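Local atomic coordinates of secretory pathway GDP dissociation inhibitor (Saccharomyces cerevisiae, PDB entry 2BCG), a protein that holds Rab GTPases such as Sec4 in their GDP-bound form by slowing nucleotide release, and extracts GDP-bound Ypt7 from vacuolar membranes. Residues 317-322 against 386-391; 326-331 against 351-356. All blocks are in the same frame, centred on the assembly; numbering follows the deposited sequence.

Contact 1: 317-322 against 386-391; sequences LNHPVP and LGPIEE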
loop_
_atom_site.group_PDB
_atom_site.type_symbol
_atom_site.label_atom_id
_atom_site.label_comp_id
_atom_site.label_asym_id
_atom_site.label_seq_id
_atom_site.Cartn_x
_atom_site.Cartn_y
_atom_site.Cartn_z
ATOM N N LEU A 317 -7.374 1.009 20.965
ATOM C CA LEU A 317 -7.833 1.961 21.998
ATOM C C LEU A 317 -9.178 2.476 21.573
ATOM O O LEU A 317 -9.502 2.475 20.396
ATOM C CB LEU A 317 -6.889 3.144 22.141
ATOM C CG LEU A 317 -5.373 2.867 22.090
ATOM C CD1 LEU A 317 -4.601 4.143 22.157
ATOM C CD2 LEU A 317 -4.936 1.966 23.222
ATOM N N ASN A 318 -9.960 2.933 22.553
ATOM C CA ASN A 318 -11.211 3.605 22.217
ATOM C C ASN A 318 -11.149 5.108 22.542
ATOM O O ASN A 318 -12.187 5.757 22.774
ATOM C CB ASN A 318 -12.413 2.896 22.850
ATOM C CG ASN A 318 -12.453 3.018 24.320
ATOM O OD1 ASN A 318 -11.600 3.651 24.940
ATOM N ND2 ASN A 318 -13.476 2.389 24.929
ATOM N N HIS A 319 -9.929 5.639 22.587
ATOM C CA HIS A 319 -9.675 7.050 22.901
ATOM C C HIS A 319 -8.312 7.458 22.343
ATOM O O HIS A 319 -7.467 6.612 22.070
ATOM C CB HIS A 319 -9.621 7.211 24.421
ATOM C CG HIS A 319 -8.593 6.328 25.042
ATOM N ND1 HIS A 319 -7.252 6.648 25.048
ATOM C CD2 HIS A 319 -8.694 5.099 25.606
ATOM C CE1 HIS A 319 -6.568 5.660 25.601
ATOM N NE2 HIS A 319 -7.421 4.720 25.960
ATOM N N PRO A 320 -8.066 8.779 22.211
ATOM C CA PRO A 320 -6.721 9.214 21.750
ATOM C C PRO A 320 -5.586 8.924 22.700
ATOM O O PRO A 320 -5.787 8.657 23.878
ATOM C CB PRO A 320 -6.852 10.725 21.556
ATOM C CG PRO A 320 -8.252 11.062 21.851
ATOM C CD PRO A 320 -8.984 9.916 22.437
ATOM N N VAL A 321 -4.373 8.952 22.176
ATOM C CA VAL A 321 -3.214 8.724 23.057
ATOM C C VAL A 321 -3.000 9.954 23.950
ATOM O O VAL A 321 -3.023 11.093 23.457
ATOM C CB VAL A 321 -1.956 8.417 22.214
ATOM C CG1 VAL A 321 -0.704 8.322 23.056
ATOM C CG2 VAL A 321 -2.208 7.156 21.376
ATOM N N PRO A 322 -2.820 9.736 25.259
ATOM C CA PRO A 322 -2.559 10.904 26.138
ATOM C C PRO A 322 -1.355 11.766 25.684
ATOM O O PRO A 322 -0.379 11.262 25.105
ATOM C CB PRO A 322 -2.314 10.281 27.524
ATOM C CG PRO A 322 -2.922 8.865 27.434
ATOM C CD PRO A 322 -2.873 8.443 25.990
ATOM N N LEU A 386 -0.101 4.735 26.527
ATOM C CA LEU A 386 -1.330 4.689 25.719
ATOM C C LEU A 386 -2.630 4.916 26.442
ATOM O O LEU A 386 -3.657 5.058 25.795
ATOM C CB LEU A 386 -1.453 3.339 25.001
ATOM C CG LEU A 386 -0.253 2.980 24.119
ATOM C CD1 LEU A 386 -0.524 1.660 23.394
ATOM C CD2 LEU A 386 0.073 4.059 23.080
ATOM N N GLY A 387 -2.611 4.942 27.775
ATOM C CA GLY A 387 -3.872 4.939 28.502
ATOM C C GLY A 387 -4.531 3.540 28.442
ATOM O O GLY A 387 -3.904 2.550 28.051
ATOM N N PRO A 388 -5.809 3.438 28.847
ATOM C CA PRO A 388 -6.436 2.106 28.863
ATOM C C PRO A 388 -6.460 1.449 27.477
ATOM O O PRO A 388 -6.743 2.085 26.482
ATOM C CB PRO A 388 -7.850 2.385 29.377
ATOM C CG PRO A 388 -7.722 3.663 30.171
ATOM C CD PRO A 388 -6.688 4.472 29.431
ATOM N N ILE A 389 -6.181 0.150 27.439
ATOM C CA ILE A 389 -6.099 -0.573 26.149
ATOM C C ILE A 389 -7.256 -1.581 26.093
ATOM O O ILE A 389 -7.461 -2.361 27.050
ATOM C CB ILE A 389 -4.714 -1.285 25.985
ATOM C CG1 ILE A 389 -3.548 -0.269 25.969
ATOM C CG2 ILE A 389 -4.746 -2.219 24.752
ATOM C CD1 ILE A 389 -2.159 -0.877 26.243
ATOM N N GLU A 390 -8.023 -1.544 25.009
ATOM C CA GLU A 390 -9.174 -2.438 24.860
ATOM C C GLU A 390 -8.759 -3.862 24.567
ATOM O O GLU A 390 -9.302 -4.806 25.150
ATOM C CB GLU A 390 -10.113 -1.931 23.778
ATOM C CG GLU A 390 -11.374 -2.738 23.622
ATOM C CD GLU A 390 -12.487 -1.938 22.999
ATOM O OE1 GLU A 390 -12.182 -1.024 22.200
ATOM O OE2 GLU A 390 -13.670 -2.213 23.302
ATOM N N GLU A 391 -7.839 -4.005 23.609
ATOM C CA GLU A 391 -7.328 -5.333 23.231
ATOM C C GLU A 391 -5.916 -5.188 22.727
ATOM O O GLU A 391 -5.538 -4.153 22.161
ATOM C CB GLU A 391 -8.224 -5.908 22.134
ATOM C CG GLU A 391 -8.057 -7.375 21.842
ATOM C CD GLU A 391 -8.205 -8.229 23.073
ATOM O OE1 GLU A 391 -9.328 -8.726 23.284
ATOM O OE2 GLU A 391 -7.215 -8.367 23.838
HETATM O O HOH W 1 -9.084 1.897 25.054
#

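Contact 2: 326-331 against 351-356; sequences NADSLQ and SDAHNV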
loop_
_atom_site.group_PDB
_atom_site.type_symbol
_atom_site.label_atom_id
_atom_site.label_comp_id
_atom_site.label_asym_id
_atom_site.label_seq_id
_atom_site.Cartn_x
_atom_site.Cartn_y
_atom_site.Cartn_z
ATOM N N ASN A 326 -4.640 15.153 21.200
ATOM C CA ASN A 326 -5.723 14.418 20.511
ATOM C C ASN A 326 -5.416 14.211 19.020
ATOM O O ASN A 326 -6.292 14.205 18.160
ATOM C CB ASN A 326 -7.093 15.042 20.730
ATOM C CG ASN A 326 -7.625 14.816 22.144
ATOM O OD1 ASN A 326 -6.994 14.155 22.978
ATOM N ND2 ASN A 326 -8.781 15.401 22.419
ATOM N N ALA A 327 -4.139 14.032 18.732
ATOM C CA ALA A 327 -3.685 13.794 17.346
ATOM C C ALA A 327 -4.404 12.606 16.717
ATOM O O ALA A 327 -4.644 11.606 17.379
ATOM C CB ALA A 327 -2.169 13.554 17.336
ATOM N N ASP A 328 -4.696 12.690 15.422
ATOM C CA ASP A 328 -5.316 11.555 14.730
ATOM C C ASP A 328 -4.315 10.484 14.345
ATOM O O ASP A 328 -4.731 9.354 14.049
ATOM C CB ASP A 328 -6.211 11.954 13.536
ATOM C CG ASP A 328 -5.459 12.602 12.404
ATOM O OD1 ASP A 328 -6.120 13.381 11.657
ATOM O OD2 ASP A 328 -4.262 12.348 12.188
ATOM N N SER A 329 -3.031 10.814 14.410
ATOM C CA SER A 329 -1.965 9.910 13.993
ATOM C C SER A 329 -0.671 10.493 14.498
ATOM O O SER A 329 -0.507 11.736 14.574
ATOM C CB SER A 329 -1.915 9.752 12.459
ATOM O OG SER A 329 -1.735 11.023 11.804
ATOM N N LEU A 330 0.265 9.623 14.823
ATOM C CA LEU A 330 1.574 10.099 15.251
ATOM C C LEU A 330 2.550 8.954 15.306
ATOM O O LEU A 330 2.157 7.766 15.324
ATOM C CB LEU A 330 1.529 10.808 16.616
ATOM C CG LEU A 330 1.094 9.930 17.798
ATOM C CD1 LEU A 330 1.967 10.159 19.060
ATOM C CD2 LEU A 330 -0.403 10.065 18.155
ATOM N N GLN A 331 3.827 9.313 15.378
ATOM C CA GLN A 331 4.881 8.419 15.791
ATOM C C GLN A 331 5.337 8.773 17.198
ATOM O O GLN A 331 5.462 9.966 17.510
ATOM C CB GLN A 331 6.082 8.585 14.843
ATOM C CG GLN A 331 7.413 8.074 15.418
ATOM C CD GLN A 331 8.480 8.037 14.371
ATOM O OE1 GLN A 331 8.777 6.978 13.798
ATOM N NE2 GLN A 331 9.076 9.192 14.109
ATOM N N SER A 351 -5.841 6.075 13.061
ATOM C CA SER A 351 -7.174 5.986 13.610
ATOM C C SER A 351 -8.225 6.004 12.496
ATOM O O SER A 351 -7.914 5.773 11.339
ATOM C CB SER A 351 -7.360 7.114 14.621
ATOM O OG SER A 351 -7.301 8.378 13.978
ATOM N N ASP A 352 -9.466 6.302 12.867
ATOM C CA ASP A 352 -10.561 6.313 11.893
ATOM C C ASP A 352 -10.295 7.332 10.766
ATOM O O ASP A 352 -10.880 7.220 9.669
ATOM C CB ASP A 352 -11.995 6.366 12.530
ATOM C CG ASP A 352 -12.427 7.778 12.980
ATOM O OD1 ASP A 352 -13.386 7.863 13.792
ATOM O OD2 ASP A 352 -11.847 8.779 12.543
ATOM N N ALA A 353 -9.416 8.321 11.013
ATOM C CA ALA A 353 -9.087 9.344 10.006
ATOM C C ALA A 353 -8.415 8.758 8.766
ATOM O O ALA A 353 -8.384 9.381 7.703
ATOM C CB ALA A 353 -8.188 10.427 10.611
ATOM N N HIS A 354 -7.836 7.568 8.935
ATOM C CA HIS A 354 -7.122 6.884 7.860
ATOM C C HIS A 354 -7.901 5.637 7.419
ATOM O O HIS A 354 -7.361 4.845 6.642
ATOM C CB HIS A 354 -5.610 6.625 8.224
ATOM C CG HIS A 354 -4.680 7.833 8.122
ATOM N ND1 HIS A 354 -4.353 8.623 9.207
ATOM C CD2 HIS A 354 -3.936 8.313 7.089
ATOM C CE1 HIS A 354 -3.484 9.552 8.845
ATOM N NE2 HIS A 354 -3.205 9.381 7.562
ATOM N N ASN A 355 -9.161 5.484 7.847
ATOM C CA ASN A 355 -10.023 4.355 7.419
ATOM C C ASN A 355 -9.449 2.980 7.763
ATOM O O ASN A 355 -9.543 2.031 6.973
ATOM C CB ASN A 355 -10.375 4.448 5.916
ATOM C CG ASN A 355 -11.209 5.688 5.578
ATOM O OD1 ASN A 355 -11.353 6.057 4.391
ATOM N ND2 ASN A 355 -11.765 6.322 6.593
ATOM N N VAL A 356 -8.811 2.887 8.929
ATOM C CA VAL A 356 -8.226 1.622 9.343
ATOM C C VAL A 356 -8.940 0.971 10.512
ATOM O O VAL A 356 -8.649 -0.154 10.829
ATOM C CB VAL A 356 -6.725 1.777 9.669
ATOM C CG1 VAL A 356 -5.954 2.076 8.371
ATOM C CG2 VAL A 356 -6.517 2.873 10.731
#

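Contact 1: 317-322 against 386-391
The imidazole of His319 reaches across to the loop 386-391 and gives its NE2-H to the carbonyl O of Pro388, 2.8 Å away. That donor lies in the carbonyl plane on a lone pair of Pro388 O, while the oxygen is tilted 15° from the ring plane. The ring's other nitrogen turns back on its own segment: His319 ND1 donates to Pro320 O at 2.7 Å, so both nitrogens are engaged and the ring's rotation is fixed. A chi1 of 57° puts CG between the backbone N and the carbonyl carbon. At the ring's edge, His319 CE1 lies 3.0 Å from Leu386 O, an oxygen buried here without a hydrogen-bonding partner in the model. Pro388 CD packs 3.6 Å from His319 NE2. An alanine in place of His319 would probably cost Pro388 O one of its two hydrogen bonds and leave a gap beside Leu386 O. The second bond to Pro388 O comes from a water, which in turn accepts from Asn318 N and so ties the backbones together beside the histidine.

On one face of the imidazole lies Leu317 CB, offset toward the rim. The same leucine extends its CD2 to Ile389 CG1, 3.8 Å away, the two side chains crossing obliquely, and to Leu386 CB at 4.1 Å. Val321 CG2 meets Leu386 CD2, and Pro322 CD rests against Leu386 O.

The contact joins the loop leaving strand 303-317 to the one entering the antiparallel strand 391-402. Glu390 and Glu391 both face Ile316 in a classic beta bulge at the start of that edge strand, while Leu386 packs on Cys315, Ala364 and Ile366 of strands 303-317 and 362-369.

Contact 2: 326-331 against 351-356
Ser351 and Asp328 form the one hydrogen bond across this contact: Ser351 OG donates to the backbone O of Asp328 at 2.8 Å, in the carbonyl plane and on a lone pair. Within 326-331, Ser329 OG donates to Asp328 OD2 at 2.9 Å, meeting it nearly along the C-O axis, and also bonds to the backbone N of Ser116.

Two contacts are van der Waals. Ala353 CB packs against the aspartate, 3.8 Å from both Asp328 CB and OD1. In the conformer described, one of two modelled, the His354 ring presents CE1 to Ser329, whose OG lies near the ring plane at 3.7 Å. A longer-range electrostatic term may add to these: Asp328 OD2 is 4.8 Å from His354 ND1, a separation at which the carboxylate would probably stabilise any positive charge on the imidazole.

These groups meet where the loop before strand 330-334 passes the short 3-10 turn 352-353 that follows strand 345-351. The two strands are antiparallel neighbours in the mixed sheet. Beyond them, His354 stacks edge-to-face with Tyr236, within a region that interacts with Ypt1, and Lys113, in another such region, bonds to Ala353 O.

Contact 1 and contact 2 lie with their centres about 12 Å apart, on the same side of the chain's centre. Along the sequence 317-322 comes first, then 326-331, 351-356 and finally 386-391, so the pair in contact 2 falls wholly between the two partners of contact 1. They meet where Pro320 CG packs 3.5 Å from Asn326 OD1. Both belong to the connections of one mixed sheet, in which strands 330-334, 345-351, 362-369, 303-317 and 391-402 lie side by side, each antiparallel to the next. Contact 1 joins the loops at the 391-402 edge, whereas contact 2 touches both Ypt1-interacting regions, through Lys113 and Tyr236.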